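Local atomic coordinates of omega transaminase (PDB entry 5LHA), a protein that catalyses the transfer of amino groups to carbonyl acceptors, probably including pyruvate, using a pyridoxal phosphate cofactor held here as pyridoxamine phosphate. Residues 42-47 against 67-71; 149-154 against 183-189; 228-232 against 247-251; 359-364 against 438-443; 375-379 against 391-396. All coordinates share one frame; numbering follows the deposited sequence.

Contact 1 of 5, residues 42-47 against 67-71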
# COMPACT_ATOMS: atom_id res chain seq x y z
N GLY A 42 -1.43 -4.65 -45.62
CA GLY A 42 -2.41 -3.59 -45.46
C GLY A 42 -2.18 -2.50 -46.48
O GLY A 42 -1.05 -2.13 -46.76
N ASP A 43 -3.28 -1.98 -47.02
CA ASP A 43 -3.18 -0.87 -47.96
C ASP A 43 -4.46 -0.05 -47.91
O ASP A 43 -5.55 -0.60 -48.04
CB ASP A 43 -2.92 -1.41 -49.38
CG ASP A 43 -2.56 -0.34 -50.36
OD1 ASP A 43 -1.35 -0.05 -50.50
OD2 ASP A 43 -3.47 0.22 -50.99
N GLY A 44 -4.32 1.26 -47.71
CA GLY A 44 -5.50 2.09 -47.57
C GLY A 44 -6.22 1.72 -46.29
O GLY A 44 -5.62 1.67 -45.21
N ASN A 45 -7.53 1.47 -46.39
CA ASN A 45 -8.33 1.02 -45.26
C ASN A 45 -8.68 -0.46 -45.36
O ASN A 45 -9.63 -0.93 -44.72
CB ASN A 45 -9.60 1.87 -45.13
CG ASN A 45 -9.31 3.35 -44.82
OD1 ASN A 45 -8.21 3.69 -44.40
ND2 ASN A 45 -10.29 4.22 -45.02
N TYR A 46 -7.90 -1.23 -46.13
CA TYR A 46 -8.13 -2.65 -46.33
C TYR A 46 -6.92 -3.45 -45.87
O TYR A 46 -5.79 -2.96 -45.90
CB TYR A 46 -8.43 -2.97 -47.81
CG TYR A 46 -9.80 -2.53 -48.28
CD1 TYR A 46 -10.03 -1.22 -48.68
CD2 TYR A 46 -10.86 -3.43 -48.32
CE1 TYR A 46 -11.29 -0.82 -49.10
CE2 TYR A 46 -12.12 -3.04 -48.73
CZ TYR A 46 -12.33 -1.73 -49.13
OH TYR A 46 -13.59 -1.34 -49.55
N ILE A 47 -7.18 -4.67 -45.39
CA ILE A 47 -6.13 -5.61 -45.01
C ILE A 47 -6.44 -6.97 -45.62
O ILE A 47 -7.60 -7.30 -45.91
CB ILE A 47 -5.94 -5.73 -43.48
CG1 ILE A 47 -7.23 -6.24 -42.83
CG2 ILE A 47 -5.55 -4.39 -42.89
CD1 ILE A 47 -7.28 -6.10 -41.33
N ILE A 67 -4.81 7.27 -40.71
CA ILE A 67 -4.61 7.78 -42.06
C ILE A 67 -4.64 6.68 -43.11
O ILE A 67 -4.44 6.98 -44.30
CB ILE A 67 -3.30 8.57 -42.17
CG1 ILE A 67 -2.11 7.62 -42.01
CG2 ILE A 67 -3.29 9.69 -41.13
CD1 ILE A 67 -0.76 8.28 -42.17
N GLY A 68 -4.81 5.43 -42.72
CA GLY A 68 -4.79 4.32 -43.64
C GLY A 68 -3.42 3.66 -43.74
O GLY A 68 -2.38 4.24 -43.41
N HIS A 69 -3.41 2.43 -44.24
CA HIS A 69 -2.16 1.71 -44.38
C HIS A 69 -1.39 2.22 -45.60
O HIS A 69 -1.97 2.71 -46.57
CB HIS A 69 -2.40 0.21 -44.54
CG HIS A 69 -3.10 -0.43 -43.38
ND1 HIS A 69 -2.42 -0.89 -42.27
CD2 HIS A 69 -4.40 -0.72 -43.17
CE1 HIS A 69 -3.29 -1.41 -41.41
NE2 HIS A 69 -4.49 -1.32 -41.94
N ASN A 70 -0.06 2.11 -45.52
CA ASN A 70 0.83 2.24 -46.68
C ASN A 70 0.79 3.64 -47.31
O ASN A 70 0.85 3.79 -48.53
CB ASN A 70 0.51 1.18 -47.73
CG ASN A 70 1.73 0.75 -48.52
OD1 ASN A 70 2.86 0.97 -48.10
ND2 ASN A 70 1.50 0.12 -49.66
N ARG A 71 0.70 4.68 -46.47
CA ARG A 71 0.80 6.06 -46.96
C ARG A 71 2.24 6.37 -47.36
O ARG A 71 3.16 6.26 -46.54
CB ARG A 71 0.31 7.04 -45.90
CG ARG A 71 -1.18 6.95 -45.58
CD ARG A 71 -2.06 7.27 -46.79
NE ARG A 71 -1.97 8.67 -47.21
CZ ARG A 71 -2.82 9.62 -46.84
NH1 ARG A 71 -3.84 9.35 -46.03
NH2 ARG A 71 -2.66 10.86 -47.28
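Asn70 ND2 aims an N-H almost straight at Asp43 OD1, 3.0 Å away with 171° at the hydrogen. The oxygen lies in the amide plane, although that plane stands 75° from the carboxylate. Asp43 begins by pointing its CB away; with CG anti to the backbone N (chi1 -170°) the carboxylate swings back to meet the amide, whose other end, OD1, is taken by Lys75. Beside this link the backbones form a single antiparallel hydrogen-bonded pair. Gly44 N reaches His69 O at 3.0 Å, and His69 N returns a bond to Gly44 O, its refined length doubtfully short. Gly44 is the second residue of a type II' turn that Asp43 begins, and its positive phi suits glycine; a CB on Gly68 would press on Gly44 O. His69 has the largest share of the buried surface: Gly42 CA lies over one ring face in a CH-pi contact, 4.2 Å from the centroid, and Ile47 CG2 approaches NE2 at 3.4 Å. A leucine here would probably leave Asp57, which hydrogen-bonds NE2, without its mate and Gly42 without a flat surface to rest on. Tyr87 of the second subunit packs on the same histidine, where the turn between strands 37-43 and 46-49 is tied to the loop before helix 72-85. An exposed carboxylate bonded to a neutral amide thus accompanies a buried imidazole whose protonation Asp57 would tend to favour.

Contact 2 of 5, residues 149-154 against 183-189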
# COMPACT_ATOMS: atom_id res chain seq x y z
N ARG A 149 -3.46 10.84 -3.98
CA ARG A 149 -4.48 9.94 -4.47
C ARG A 149 -4.93 10.31 -5.89
O ARG A 149 -4.81 11.45 -6.33
CB ARG A 149 -5.66 9.94 -3.51
CG ARG A 149 -5.32 9.39 -2.13
CD ARG A 149 -6.47 9.67 -1.20
NE ARG A 149 -6.26 9.14 0.14
CZ ARG A 149 -6.96 9.52 1.21
NH1 ARG A 149 -7.87 10.48 1.11
NH2 ARG A 149 -6.71 8.97 2.39
N PHE A 150 -5.48 9.32 -6.59
CA PHE A 150 -5.94 9.48 -7.96
C PHE A 150 -7.40 9.04 -8.06
O PHE A 150 -7.80 8.05 -7.44
CB PHE A 150 -5.10 8.65 -8.96
CG PHE A 150 -3.63 9.02 -9.01
CD1 PHE A 150 -3.22 10.30 -9.35
CD2 PHE A 150 -2.65 8.06 -8.78
CE1 PHE A 150 -1.86 10.62 -9.42
CE2 PHE A 150 -1.31 8.37 -8.85
CZ PHE A 150 -0.91 9.66 -9.17
N LEU A 151 -8.20 9.77 -8.84
CA LEU A 151 -9.56 9.37 -9.15
C LEU A 151 -9.67 8.94 -10.61
O LEU A 151 -9.00 9.50 -11.48
CB LEU A 151 -10.55 10.53 -8.90
CG LEU A 151 -10.59 11.18 -7.51
CD1 LEU A 151 -11.58 12.34 -7.46
CD2 LEU A 151 -10.90 10.17 -6.42
N SER A 152 -10.54 7.96 -10.87
CA SER A 152 -10.84 7.57 -12.24
C SER A 152 -12.26 7.01 -12.26
O SER A 152 -12.92 6.91 -11.22
CB SER A 152 -9.80 6.57 -12.79
OG SER A 152 -9.83 5.30 -12.14
N LEU A 153 -12.71 6.67 -13.46
CA LEU A 153 -14.09 6.31 -13.73
C LEU A 153 -14.22 4.81 -13.99
O LEU A 153 -13.29 4.17 -14.50
CB LEU A 153 -14.63 7.08 -14.94
CG LEU A 153 -14.51 8.60 -14.91
CD1 LEU A 153 -15.07 9.22 -16.19
CD2 LEU A 153 -15.23 9.15 -13.70
N ARG A 154 -15.38 4.27 -13.65
CA ARG A 154 -15.70 2.90 -14.01
C ARG A 154 -15.63 2.74 -15.52
O ARG A 154 -15.92 3.67 -16.28
CB ARG A 154 -17.09 2.53 -13.51
CG ARG A 154 -17.11 2.03 -12.08
CD ARG A 154 -18.52 1.72 -11.63
NE ARG A 154 -18.55 0.62 -10.67
CZ ARG A 154 -18.47 0.77 -9.35
NH1 ARG A 154 -18.36 1.98 -8.83
NH2 ARG A 154 -18.51 -0.30 -8.56
N GLY A 183 -4.63 3.86 -2.79
CA GLY A 183 -5.18 5.20 -2.84
C GLY A 183 -5.76 5.60 -4.18
O GLY A 183 -5.74 6.78 -4.53
N CYS A 184 -6.24 4.63 -4.96
CA CYS A 184 -6.89 4.91 -6.23
C CYS A 184 -8.39 4.64 -6.09
O CYS A 184 -8.78 3.57 -5.63
CB CYS A 184 -6.28 4.05 -7.33
SG CYS A 184 -4.53 4.38 -7.48
N HIS A 185 -9.21 5.60 -6.52
CA HIS A 185 -10.64 5.55 -6.22
C HIS A 185 -11.48 5.73 -7.48
O HIS A 185 -11.21 6.61 -8.30
CB HIS A 185 -11.00 6.62 -5.18
CG HIS A 185 -10.34 6.40 -3.85
ND1 HIS A 185 -9.09 6.90 -3.55
CD2 HIS A 185 -10.75 5.71 -2.76
CE1 HIS A 185 -8.76 6.54 -2.32
NE2 HIS A 185 -9.75 5.82 -1.82
N LEU A 186 -12.50 4.89 -7.61
CA LEU A 186 -13.34 4.86 -8.80
C LEU A 186 -14.62 5.66 -8.60
O LEU A 186 -15.23 5.64 -7.53
CB LEU A 186 -13.70 3.43 -9.21
CG LEU A 186 -12.63 2.67 -9.99
CD1 LEU A 186 -13.19 1.33 -10.43
CD2 LEU A 186 -12.19 3.48 -11.17
N LEU A 187 -15.04 6.34 -9.66
CA LEU A 187 -16.31 7.04 -9.73
C LEU A 187 -17.17 6.35 -10.78
O LEU A 187 -16.65 5.71 -11.69
CB LEU A 187 -16.08 8.51 -10.11
CG LEU A 187 -15.05 9.22 -9.24
CD1 LEU A 187 -14.54 10.48 -9.90
CD2 LEU A 187 -15.67 9.56 -7.89
N ASP A 188 -18.48 6.47 -10.65
CA ASP A 188 -19.36 5.89 -11.65
C ASP A 188 -19.25 6.65 -12.96
O ASP A 188 -18.90 7.83 -12.99
CB ASP A 188 -20.82 5.88 -11.16
CG ASP A 188 -21.12 4.70 -10.25
OD1 ASP A 188 -21.05 3.55 -10.73
OD2 ASP A 188 -21.44 4.92 -9.06
N THR A 189 -19.49 5.97 -14.02
CA THR A 189 -19.36 6.71 -15.26
C THR A 189 -20.73 7.18 -15.74
O THR A 189 -21.74 6.49 -15.53
CB THR A 189 -18.70 5.86 -16.35
OG1 THR A 189 -18.68 6.58 -17.58
CG2 THR A 189 -19.45 4.54 -16.54
O HOH W 1 -8.89 4.71 -9.63
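The Phe150 ring presents its edge to Cys184 SG, 4.3 Å from CD2, and the His185 ring has Phe150 O at its own edge while Arg149 CD meets its CE1 obliquely at 4.0 Å. At the far end the Arg154 guanidinium and the Asp188 carboxylate lie side by side, planes 18° apart. Asp188 OD1 sits well out of the guanidinium plane, 3.6 Å from NH1, making a long salt bridge of charge alone. A serine in place of Arg154 would probably leave that oxygen without its nearby positive charge, with Gln212 still holding OD2. Between these ends strands 149-153 and 184-187 run parallel, joined by five backbone hydrogen bonds. Set between the backbone N and the carbonyl carbon (chi1 67°), Ser152 OG donates to Val167 O and accepts from a water at 2.7 Å, which satisfies the buried hydroxyl. On the face of Leu151 and Leu187, Leu153 CD2 touches Leu187 CB at 3.7 Å, and Leu187 CD1 reaches Leu151 CB. The pair belongs to a beta-alpha-beta unit of the fold type I sheet. Helix 202-220 covers Leu151 and Leu187, helix 124-141 meets Phe150, strand 225-230 continues the sheet beyond 149-153, and Leu219 of the third subunit packs on Leu186.

Contact 3 of 5, residues 228-232 against 247-251. With PMP (4'-deoxy-4'-aminopyridoxal-5'-phosphate), chain E.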
# COMPACT_ATOMS: atom_id res chain seq x y z
N LEU A 228 -7.43 13.66 -11.27
CA LEU A 228 -8.52 12.86 -11.81
C LEU A 228 -8.22 12.58 -13.28
O LEU A 228 -7.91 13.51 -14.04
CB LEU A 228 -9.86 13.60 -11.67
CG LEU A 228 -11.18 12.95 -12.10
CD1 LEU A 228 -12.32 13.55 -11.29
CD2 LEU A 228 -11.47 13.15 -13.58
N ILE A 229 -8.34 11.32 -13.69
CA ILE A 229 -8.06 10.92 -15.06
C ILE A 229 -9.32 10.35 -15.69
O ILE A 229 -10.04 9.56 -15.07
CB ILE A 229 -6.89 9.91 -15.12
CG1 ILE A 229 -6.58 9.53 -16.57
CG2 ILE A 229 -7.15 8.69 -14.23
CD1 ILE A 229 -5.27 8.81 -16.74
N ALA A 230 -9.59 10.76 -16.93
CA ALA A 230 -10.81 10.34 -17.59
C ALA A 230 -10.63 10.45 -19.10
O ALA A 230 -9.93 11.35 -19.59
CB ALA A 230 -12.01 11.18 -17.13
N GLU A 231 -11.27 9.53 -19.82
CA GLU A 231 -11.29 9.56 -21.28
C GLU A 231 -12.46 10.41 -21.74
O GLU A 231 -13.58 10.23 -21.23
CB GLU A 231 -11.43 8.16 -21.86
CG GLU A 231 -10.40 7.15 -21.40
CD GLU A 231 -10.93 5.73 -21.53
OE1 GLU A 231 -11.04 5.21 -22.66
OE2 GLU A 231 -11.30 5.14 -20.49
N PRO A 232 -12.28 11.32 -22.68
CA PRO A 232 -13.43 12.11 -23.14
C PRO A 232 -14.53 11.25 -23.76
O PRO A 232 -15.71 11.57 -23.59
CB PRO A 232 -12.81 13.09 -24.14
CG PRO A 232 -11.39 13.22 -23.70
CD PRO A 232 -11.00 11.87 -23.17
N TRP A 247 -18.24 16.76 -18.90
CA TRP A 247 -16.85 17.17 -18.84
C TRP A 247 -16.69 18.63 -18.41
O TRP A 247 -15.77 18.94 -17.64
CB TRP A 247 -16.13 16.92 -20.17
CG TRP A 247 -15.50 15.55 -20.21
CD1 TRP A 247 -16.12 14.36 -20.45
CD2 TRP A 247 -14.12 15.24 -19.94
NE1 TRP A 247 -15.21 13.33 -20.36
CE2 TRP A 247 -13.98 13.84 -20.05
CE3 TRP A 247 -13.00 16.00 -19.62
CZ2 TRP A 247 -12.76 13.19 -19.86
CZ3 TRP A 247 -11.79 15.36 -19.43
CH2 TRP A 247 -11.68 13.97 -19.55
N PRO A 248 -17.54 19.56 -18.86
CA PRO A 248 -17.48 20.92 -18.28
C PRO A 248 -17.69 20.96 -16.77
O PRO A 248 -17.01 21.74 -16.08
CB PRO A 248 -18.59 21.66 -19.04
CG PRO A 248 -18.63 20.98 -20.36
CD PRO A 248 -18.39 19.53 -20.06
N ARG A 249 -18.61 20.16 -16.24
CA ARG A 249 -18.79 20.13 -14.79
C ARG A 249 -17.72 19.32 -14.09
O ARG A 249 -17.55 19.45 -12.87
CB ARG A 249 -20.18 19.60 -14.44
CG ARG A 249 -21.31 20.47 -14.95
CD ARG A 249 -22.65 20.01 -14.40
NE ARG A 249 -22.64 20.00 -12.93
CZ ARG A 249 -23.72 19.80 -12.17
NH1 ARG A 249 -24.91 19.60 -12.73
NH2 ARG A 249 -23.60 19.81 -10.85
N LEU A 250 -17.01 18.46 -14.83
CA LEU A 250 -15.80 17.84 -14.31
C LEU A 250 -14.72 18.88 -14.08
O LEU A 250 -14.14 18.98 -12.99
CB LEU A 250 -15.32 16.78 -15.30
CG LEU A 250 -14.60 15.55 -14.75
CD1 LEU A 250 -15.46 14.88 -13.70
CD2 LEU A 250 -14.30 14.61 -15.90
N ARG A 251 -14.43 19.69 -15.11
CA ARG A 251 -13.47 20.78 -15.02
C ARG A 251 -13.77 21.70 -13.84
O ARG A 251 -12.87 22.12 -13.11
CB ARG A 251 -13.48 21.56 -16.34
CG ARG A 251 -12.53 22.77 -16.44
CD ARG A 251 -11.06 22.39 -16.54
NE ARG A 251 -10.42 22.22 -15.24
CZ ARG A 251 -9.15 21.87 -15.09
NH1 ARG A 251 -8.40 21.64 -16.15
NH2 ARG A 251 -8.63 21.74 -13.88
N1 PMP E . -5.53 4.65 -22.56
C2 PMP E . -6.45 4.52 -23.59
C2A PMP E . -7.72 5.33 -23.61
C3 PMP E . -6.37 3.39 -24.39
O3 PMP E . -7.44 3.02 -25.17
C4 PMP E . -5.21 2.63 -24.39
C4A PMP E . -5.10 1.44 -25.33
N4A PMP E . -6.36 1.19 -25.99
C5 PMP E . -4.16 2.94 -23.53
C6 PMP E . -4.34 3.97 -22.61
C5A PMP E . -2.85 2.17 -23.61
O4P PMP E . -2.26 2.31 -24.89
P PMP E . -1.05 1.37 -25.40
O1P PMP E . -1.68 0.10 -25.93
O2P PMP E . -0.34 2.09 -26.53
O3P PMP E . -0.08 1.03 -24.29
O HOH W 2 -16.31 10.25 -19.99
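Trp247 drives the edge of its indole against the backbone of Ala230 and Glu231, where strand 225-230 runs out in a beta-alpha-beta unit completed by helix 246-256 and strand 260-264. CH2 comes within 3.2 Å of Ala230 O, and CZ2 lies 3.5 Å from Ala230 CB, a methyl small enough to let the ring come so near. The two faces of the indole are covered differently. Pro232 CB lies over one, displaced toward the rim; on the opposite face, Leu250 CD2 from the next helical turn sits over the centre, 4.0 Å above the plane. The same Leu250 methyl faces Leu228 CD2 at 3.9 Å, so leucine side chains fill the layer between sheet and helix. Trp282 stacks on Trp247 as well. Glu231 turns the other way. Its CG is anti to the carbonyl carbon (chi1 -55°) and the chain runs on extended, bringing OE1 to 3.5 Å from the methyl carbon C2A of PMP. Gly235 N and Tyr157 N bind the two carboxylate oxygens, which fixes the group at the cofactor pocket. One strand end therefore serves both core and active site. On the helix side, a water donates to Glu231 O at 3.0 Å and accepts from Trp247 NE1 at 3.3 Å.

Contact 4 of 5, residues 359-364 against 438-443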
# COMPACT_ATOMS: atom_id res chain seq x y z
N LYS A 359 -18.53 13.57 -39.77
CA LYS A 359 -19.54 13.50 -40.82
C LYS A 359 -19.92 12.05 -41.14
O LYS A 359 -21.10 11.68 -41.11
CB LYS A 359 -19.04 14.21 -42.07
CG LYS A 359 -19.98 14.16 -43.26
CD LYS A 359 -19.32 14.72 -44.53
CE LYS A 359 -18.50 13.66 -45.27
NZ LYS A 359 -19.36 12.67 -45.99
N VAL A 360 -18.93 11.23 -41.47
CA VAL A 360 -19.22 9.86 -41.88
C VAL A 360 -19.62 9.01 -40.68
O VAL A 360 -20.44 8.09 -40.81
CB VAL A 360 -18.01 9.26 -42.62
CG1 VAL A 360 -18.27 7.82 -43.03
CG2 VAL A 360 -17.69 10.12 -43.82
N GLY A 361 -19.06 9.29 -39.50
CA GLY A 361 -19.46 8.58 -38.29
C GLY A 361 -20.94 8.73 -37.98
O GLY A 361 -21.61 7.76 -37.63
N ALA A 362 -21.45 9.97 -38.04
CA ALA A 362 -22.88 10.21 -37.85
C ALA A 362 -23.70 9.42 -38.86
O ALA A 362 -24.66 8.73 -38.50
CB ALA A 362 -23.18 11.70 -37.96
N GLN A 363 -23.37 9.56 -40.14
CA GLN A 363 -24.00 8.76 -41.19
C GLN A 363 -23.97 7.27 -40.83
O GLN A 363 -25.00 6.59 -40.88
CB GLN A 363 -23.30 9.04 -42.53
CG GLN A 363 -23.74 8.19 -43.72
CD GLN A 363 -22.79 8.32 -44.92
OE1 GLN A 363 -22.14 9.35 -45.10
NE2 GLN A 363 -22.72 7.27 -45.75
N LEU A 364 -22.80 6.76 -40.43
CA LEU A 364 -22.69 5.34 -40.11
C LEU A 364 -23.57 4.99 -38.91
O LEU A 364 -24.30 3.98 -38.95
CB LEU A 364 -21.23 4.99 -39.83
CG LEU A 364 -20.88 3.55 -39.41
CD1 LEU A 364 -21.35 2.54 -40.45
CD2 LEU A 364 -19.39 3.40 -39.16
N LEU A 438 -12.31 6.94 -43.67
CA LEU A 438 -13.47 6.18 -44.11
C LEU A 438 -14.40 7.03 -44.96
O LEU A 438 -14.67 8.19 -44.65
CB LEU A 438 -14.23 5.64 -42.90
CG LEU A 438 -15.27 4.57 -43.19
CD1 LEU A 438 -14.60 3.21 -43.30
CD2 LEU A 438 -16.33 4.56 -42.12
N THR A 439 -14.90 6.44 -46.04
CA THR A 439 -15.81 7.14 -46.94
C THR A 439 -17.25 6.72 -46.69
O THR A 439 -17.53 5.78 -45.93
CB THR A 439 -15.42 6.86 -48.40
OG1 THR A 439 -15.61 5.47 -48.69
CG2 THR A 439 -13.96 7.22 -48.63
N ARG A 440 -18.18 7.45 -47.31
CA ARG A 440 -19.57 7.02 -47.34
C ARG A 440 -19.68 5.57 -47.80
O ARG A 440 -20.34 4.74 -47.17
CB ARG A 440 -20.39 7.92 -48.26
CG ARG A 440 -20.64 9.34 -47.79
CD ARG A 440 -21.70 9.97 -48.68
NE ARG A 440 -22.02 11.35 -48.34
CZ ARG A 440 -22.74 12.15 -49.12
NH1 ARG A 440 -23.20 11.70 -50.27
NH2 ARG A 440 -23.00 13.40 -48.74
N ASP A 441 -19.03 5.27 -48.93
CA ASP A 441 -19.06 3.94 -49.52
C ASP A 441 -18.61 2.87 -48.53
O ASP A 441 -19.31 1.87 -48.32
CB ASP A 441 -18.19 3.94 -50.78
CG ASP A 441 -17.55 2.60 -51.05
OD1 ASP A 441 -18.27 1.68 -51.49
OD2 ASP A 441 -16.32 2.47 -50.84
N GLU A 442 -17.44 3.06 -47.92
CA GLU A 442 -16.95 2.06 -46.98
C GLU A 442 -17.85 1.97 -45.75
O GLU A 442 -18.06 0.88 -45.22
CB GLU A 442 -15.52 2.38 -46.57
CG GLU A 442 -14.51 2.30 -47.69
CD GLU A 442 -13.19 2.94 -47.32
OE1 GLU A 442 -13.19 3.85 -46.47
OE2 GLU A 442 -12.15 2.53 -47.87
N ALA A 443 -18.42 3.10 -45.31
CA ALA A 443 -19.35 3.06 -44.18
C ALA A 443 -20.56 2.19 -44.49
O ALA A 443 -21.06 1.47 -43.61
CB ALA A 443 -19.78 4.48 -43.80
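Val360 CG1 fits among three groups of 438-443: Thr439 O at 3.6 Å, Ala443 CB at 3.7 Å and Leu438 CD2 at 3.9 Å. With CG1 anti to the backbone N (chi1 179°), this branch meets Ala443 while CG2 rests near Leu438 O. A turn later Leu364 CD1 comes within 3.3 Å of Ala443 O. Alanine's single methyl lets the two backbones draw close, the Leu364 and Ala443 CA atoms being 5.7 Å apart. Nearer the surface Gln363 crosses Arg440 at about a right angle, its amide lying against the aliphatic part of the arginine, though this glutamine is poorly ordered. Further out, Lys359 NZ stands 3.8 Å from Arg440 NE. The second shell sets the start of helix 440-457. Thr439 and Glu442 form a capping box, in which Thr439 OG1 accepts from Glu442 N at 3.1 Å and Glu442 OE1 accepts from Thr439 N. Asn45 also binds Glu442 OE1, and Asn356 of helix 353-368 holds Leu438 O. The two segments share no hydrogen bond; apolar packing of Val360 and Leu364 joins them, with charged ends toward the surface. There the two cations would repel, probably mildly, since both are exposed and water can screen them.

Contact 5 of 5, residues 375-379 against 391-396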
# COMPACT_ATOMS: atom_id res chain seq x y z
N TYR A 375 -33.12 -6.90 -34.43
CA TYR A 375 -32.45 -8.01 -33.76
C TYR A 375 -32.58 -7.84 -32.25
O TYR A 375 -32.14 -6.83 -31.69
CB TYR A 375 -30.99 -8.08 -34.19
CG TYR A 375 -30.80 -8.47 -35.64
CD1 TYR A 375 -30.98 -9.78 -36.06
CD2 TYR A 375 -30.46 -7.52 -36.60
CE1 TYR A 375 -30.81 -10.14 -37.38
CE2 TYR A 375 -30.29 -7.87 -37.93
CZ TYR A 375 -30.46 -9.18 -38.31
OH TYR A 375 -30.29 -9.53 -39.63
N ALA A 376 -33.21 -8.82 -31.60
CA ALA A 376 -33.38 -8.78 -30.15
C ALA A 376 -32.05 -8.63 -29.42
O ALA A 376 -31.95 -7.90 -28.43
CB ALA A 376 -34.11 -10.03 -29.67
N VAL A 377 -31.00 -9.30 -29.91
CA VAL A 377 -29.72 -9.30 -29.21
C VAL A 377 -29.05 -7.93 -29.23
O VAL A 377 -28.19 -7.65 -28.39
CB VAL A 377 -28.81 -10.40 -29.79
CG1 VAL A 377 -28.27 -10.00 -31.17
CG2 VAL A 377 -27.66 -10.71 -28.84
N VAL A 378 -29.46 -7.05 -30.14
CA VAL A 378 -28.89 -5.70 -30.25
C VAL A 378 -29.58 -4.80 -29.24
O VAL A 378 -30.72 -4.38 -29.45
CB VAL A 378 -29.03 -5.15 -31.67
CG1 VAL A 378 -28.43 -3.75 -31.77
CG2 VAL A 378 -28.36 -6.10 -32.67
N GLY A 379 -28.88 -4.44 -28.17
CA GLY A 379 -29.45 -3.58 -27.15
C GLY A 379 -29.52 -2.12 -27.53
O GLY A 379 -30.60 -1.53 -27.53
N ASP A 391 -24.06 -2.80 -28.33
CA ASP A 391 -24.15 -3.44 -27.02
C ASP A 391 -25.13 -4.62 -27.08
O ASP A 391 -26.35 -4.43 -27.18
CB ASP A 391 -24.55 -2.42 -25.96
CG ASP A 391 -24.18 -2.86 -24.57
OD1 ASP A 391 -24.35 -4.07 -24.27
OD2 ASP A 391 -23.67 -2.02 -23.80
N LEU A 392 -24.60 -5.83 -26.98
CA LEU A 392 -25.41 -7.03 -27.09
C LEU A 392 -25.84 -7.47 -25.69
O LEU A 392 -25.03 -7.55 -24.77
CB LEU A 392 -24.64 -8.16 -27.79
CG LEU A 392 -23.96 -7.90 -29.14
CD1 LEU A 392 -23.25 -9.16 -29.62
CD2 LEU A 392 -24.94 -7.41 -30.22
N VAL A 393 -27.14 -7.72 -25.54
CA VAL A 393 -27.74 -8.08 -24.27
C VAL A 393 -28.52 -9.37 -24.45
O VAL A 393 -28.91 -9.75 -25.55
CB VAL A 393 -28.67 -6.97 -23.74
CG1 VAL A 393 -27.91 -5.67 -23.64
CG2 VAL A 393 -29.89 -6.82 -24.64
N SER A 394 -28.74 -10.06 -23.32
CA SER A 394 -29.63 -11.21 -23.30
C SER A 394 -31.08 -10.82 -23.08
O SER A 394 -31.98 -11.59 -23.44
CB SER A 394 -29.18 -12.21 -22.23
OG SER A 394 -28.81 -11.54 -21.03
N ASP A 395 -31.32 -9.64 -22.51
CA ASP A 395 -32.65 -9.19 -22.13
C ASP A 395 -32.74 -7.70 -22.39
O ASP A 395 -31.95 -6.92 -21.85
CB ASP A 395 -32.95 -9.51 -20.66
CG ASP A 395 -34.36 -9.11 -20.23
OD1 ASP A 395 -34.75 -7.94 -20.41
OD2 ASP A 395 -35.09 -9.98 -19.70
N LYS A 396 -33.72 -7.31 -23.22
CA LYS A 396 -33.88 -5.89 -23.55
C LYS A 396 -34.26 -5.07 -22.33
O LYS A 396 -33.76 -3.96 -22.14
CB LYS A 396 -34.91 -5.74 -24.68
CG LYS A 396 -34.44 -6.25 -26.05
CD LYS A 396 -35.53 -6.17 -27.13
CE LYS A 396 -36.77 -7.01 -26.78
NZ LYS A 396 -36.53 -8.50 -26.76
O HOH W 3 -32.16 -2.08 -24.58
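Gly379 N gives a 2.7 Å hydrogen bond to Asp391 O, and Val393 N returns one of 3.0 Å to Val377 O. These two bonds flank Val378 and Leu392, an antiparallel non-hydrogen-bonded pair at the open end of the hairpin formed by strands 378-384 and 387-393. Glycine suits position 379 because a CB would run into Asp391 O. Val377 is the third residue of a type I turn from Tyr375 to Val378; its CG2, anti to the backbone N (chi1 73° for CG1), lies 3.6 Å from Val393 O and 4.1 Å from Leu392 CB. Val378 CG2 faces Leu392 CD2 at 4.4 Å, and Phe454 of helix 440-457 covers both residues. Outside, Lys396 bends over Ala376, bringing NZ to 4.1 Å from its CB. The Asp391 carboxylate forms salt bridges with Arg194 and Arg382. Val377 O also receives a CA-H contact from Leu392 at 3.1 Å, so this one carbonyl draws both an N-H and a polarised C-H of the opposite strand.

How the contacts relate
From the N terminus, contact 1 closes first, bringing the turn between strands 37-43 and 46-49 against the loop before helix 72-85. Contacts 2 and 3 follow in series across the chain's centre, each closing part of a beta-alpha-beta connection, one around helix 162-166, the other leading to helix 246-256. They adjoin in one sheet, with strands 184-187, 149-153 and 225-230 side by side and Glu231 at the cofactor pocket just past the last. Contact 4 closes a long loop between helices 353-368 and 440-457, and contact 5, a short hairpin, is nested within it. No contacts cross. Contact 4 returns to contact 1 through Asn45 and Glu442, while contacts 1 and 5 reach the other sheet, which holds strands 37-43 and 378-384.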